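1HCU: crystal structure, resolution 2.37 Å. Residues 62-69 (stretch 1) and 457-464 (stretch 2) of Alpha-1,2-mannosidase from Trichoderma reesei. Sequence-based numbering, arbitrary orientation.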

# COMPACT_ATOMS: atom_id res chain seq x y z
N LEU A 62 6.04 10.82 8.65
CA LEU A 62 5.85 12.26 8.68
C LEU A 62 4.41 12.73 8.49
O LEU A 62 3.89 13.48 9.31
N ASP A 63 3.75 12.29 7.42
CA ASP A 63 2.38 12.74 7.20
C ASP A 63 1.40 12.17 8.21
O ASP A 63 0.40 12.82 8.54
N THR A 64 1.67 10.98 8.73
CA THR A 64 0.79 10.41 9.73
C THR A 64 0.85 11.32 10.95
O THR A 64 -0.17 11.63 11.56
N ALA A 65 2.06 11.78 11.28
CA ALA A 65 2.27 12.68 12.42
C ALA A 65 1.55 14.00 12.21
O ALA A 65 1.09 14.63 13.16
N ILE A 66 1.45 14.43 10.95
CA ILE A 66 0.77 15.68 10.64
C ILE A 66 -0.73 15.56 10.87
O ILE A 66 -1.34 16.43 11.48
N LEU A 67 -1.33 14.47 10.39
CA LEU A 67 -2.77 14.25 10.53
C LEU A 67 -3.19 14.04 11.98
O LEU A 67 -4.36 14.23 12.33
N MET A 68 -2.24 13.62 12.82
CA MET A 68 -2.51 13.38 14.22
C MET A 68 -2.29 14.63 15.07
O MET A 68 -2.59 14.64 16.26
N GLY A 69 -1.76 15.68 14.46
CA GLY A 69 -1.53 16.91 15.20
C GLY A 69 -0.29 16.84 16.08
O GLY A 69 -0.20 17.56 17.08
N ALA A 457 -0.60 1.32 8.53
CA ALA A 457 -1.41 0.69 9.55
C ALA A 457 -1.94 1.70 10.57
O ALA A 457 -3.14 1.76 10.81
N LEU A 458 -1.05 2.51 11.14
CA LEU A 458 -1.47 3.49 12.15
C LEU A 458 -2.28 4.65 11.56
O LEU A 458 -3.10 5.26 12.25
N LYS A 459 -2.04 4.95 10.29
CA LYS A 459 -2.75 6.03 9.59
C LYS A 459 -4.21 5.63 9.35
O LYS A 459 -5.12 6.36 9.72
N TYR A 460 -4.45 4.48 8.72
CA TYR A 460 -5.82 4.06 8.46
C TYR A 460 -6.58 3.80 9.76
O TYR A 460 -7.76 4.16 9.87
N ALA A 461 -5.92 3.18 10.73
CA ALA A 461 -6.55 2.88 12.01
C ALA A 461 -7.03 4.16 12.69
O ALA A 461 -8.14 4.23 13.23
N TYR A 462 -6.20 5.19 12.64
CA TYR A 462 -6.53 6.48 13.23
C TYR A 462 -7.68 7.19 12.51
O TYR A 462 -8.64 7.62 13.14
N LEU A 463 -7.57 7.30 11.19
CA LEU A 463 -8.57 7.98 10.38
C LEU A 463 -9.97 7.40 10.48
O LEU A 463 -10.96 8.12 10.33
N ILE A 464 -10.07 6.11 10.74
CA ILE A 464 -11.38 5.51 10.85
C ILE A 464 -12.10 5.92 12.15
O ILE A 464 -13.33 5.85 12.24

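Two helical segments of Trichoderma reesei alpha-1,2-mannosidase, nearly 400 residues apart in sequence, run side by side in nearly the same direction, their axes 18° apart and 9.8 Å from each other at closest approach. The backbones come nearest at T64 and K459, whose CA atoms lie 5.6 Å apart; by M68 and Y462 the CA-CA distance has grown to 8.0 Å, where the M68 side chain and the Y462 ring meet. T64, L67, L458 and Y462 direct their CA-to-CB bonds toward the other stretch, whereas D63, M68, K459 and L463 start sideways and bring their ends nearer.

Polar contacts gather around the amine of K459. Its side chain leaves the backbone with chi1 t, passes through off-well chi2 and chi3 (99° and 103°) and ends with chi4 m, a bent course that carries NZ to the first helix. There NZ donates to D63 OD2 at 2.9 Å, a hydrogen bond within a salt bridge, and to T64 OG1 at 3.0 Å. D63 (chi1 p) and T64 (chi1 m) are adjacent in sequence, yet their side chains converge on this one amine, so the lysine charge is compensated in a buried setting. D63 OD1 and T64 OG1 also have hydrogen-bond partners elsewhere in the structure, and K459 NZ has a further one just beyond the stretches.

Apolar packing begins on the lysine's own methylenes. L67 (m, t) sets CD1 3.3 Å from K459 CD, a tight contact, so the chain that delivers the charge also serves as a hydrophobic surface. The same L67 CD1 lies 4.4 Å from CD2 of L463 (m, t), a looser contact one helical turn farther along the second helix. M68, extended with chi1 m, chi2 t and chi3 t, reaches across with its terminal methyl: CE is 3.9 Å from Y462 CB and equally 3.9 Å from the backbone O of L458. The L458 side chain (m, t) stays slightly farther off, its CB 4.7 Å from M68 CE.

Aromatic contacts centre on Y462 (chi1 t, chi2 72°). M68 CG sits over one face of its ring, 4.0 Å from the centroid and only 8° off the normal, a CH-pi contact; M68 SD follows at 5.1 Å from the same Y462 centroid in an oblique sulfur-aromatic approach. The backbone O of L67 also approaches the ring obliquely, 3.6 Å from Y462 CE2. L62, A65, I66, A457, Y460, A461 and I464 take no part in the contact.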

# COMPACT_ATOMS: atom_id res chain seq x y z
CB LEU A 62 6.75 12.91 7.62
CG LEU A 62 6.63 14.43 7.43
CD1 LEU A 62 6.83 15.13 8.76
CD2 LEU A 62 7.67 14.90 6.40
CB ASP A 63 1.93 12.42 5.77
CG ASP A 63 1.88 10.94 5.47
OD1 ASP A 63 1.44 10.61 4.34
OD2 ASP A 63 2.26 10.11 6.33
CB THR A 64 1.22 8.98 10.11
OG1 THR A 64 1.15 8.13 8.95
CG2 THR A 64 0.30 8.41 11.19
CB ALA A 65 3.76 12.93 12.62
CB ILE A 66 1.02 16.10 9.17
CG1 ILE A 66 2.47 16.54 8.99
CG2 ILE A 66 0.09 17.23 8.78
CD1 ILE A 66 2.85 16.79 7.56
CB LEU A 67 -3.21 13.04 9.69
CG LEU A 67 -2.90 13.10 8.19
CD1 LEU A 67 -3.32 11.80 7.52
CD2 LEU A 67 -3.63 14.28 7.56
CB MET A 68 -1.62 12.25 14.75
CG MET A 68 -1.97 10.88 14.20
SD MET A 68 -0.78 9.63 14.72
CE MET A 68 -1.75 8.13 14.57
CB ALA A 457 -0.62 -0.39 10.25
CB LEU A 458 -0.24 4.01 12.91
CG LEU A 458 0.44 2.97 13.83
CD1 LEU A 458 1.71 3.55 14.46
CD2 LEU A 458 -0.53 2.55 14.93
CB LYS A 459 -2.04 6.32 8.26
CG LYS A 459 -2.78 7.28 7.33
CD LYS A 459 -2.26 8.68 7.42
CE LYS A 459 -1.36 9.05 6.23
NZ LYS A 459 -0.06 8.32 6.17
CB TYR A 460 -5.86 2.83 7.55
CG TYR A 460 -5.43 3.10 6.12
CD1 TYR A 460 -6.11 4.03 5.32
CD2 TYR A 460 -4.32 2.46 5.57
CE1 TYR A 460 -5.69 4.30 4.02
CE2 TYR A 460 -3.90 2.72 4.27
CZ TYR A 460 -4.58 3.65 3.50
OH TYR A 460 -4.14 3.93 2.22
CB ALA A 461 -5.57 2.14 12.92
CB TYR A 462 -5.30 7.37 13.21
CG TYR A 462 -5.58 8.75 13.73
CD1 TYR A 462 -5.79 8.97 15.09
CD2 TYR A 462 -5.66 9.84 12.86
CE1 TYR A 462 -6.07 10.23 15.57
CE2 TYR A 462 -5.94 11.11 13.34
CZ TYR A 462 -6.14 11.29 14.70
OH TYR A 462 -6.41 12.54 15.20
CB LEU A 463 -8.13 8.02 8.91
CG LEU A 463 -6.88 8.87 8.63
CD1 LEU A 463 -6.46 8.75 7.16
CD2 LEU A 463 -7.18 10.32 8.99
CB ILE A 464 -11.30 3.97 10.69
CG1 ILE A 464 -12.68 3.41 10.34
CG2 ILE A 464 -10.73 3.33 11.95
CD1 ILE A 464 -12.67 1.95 9.94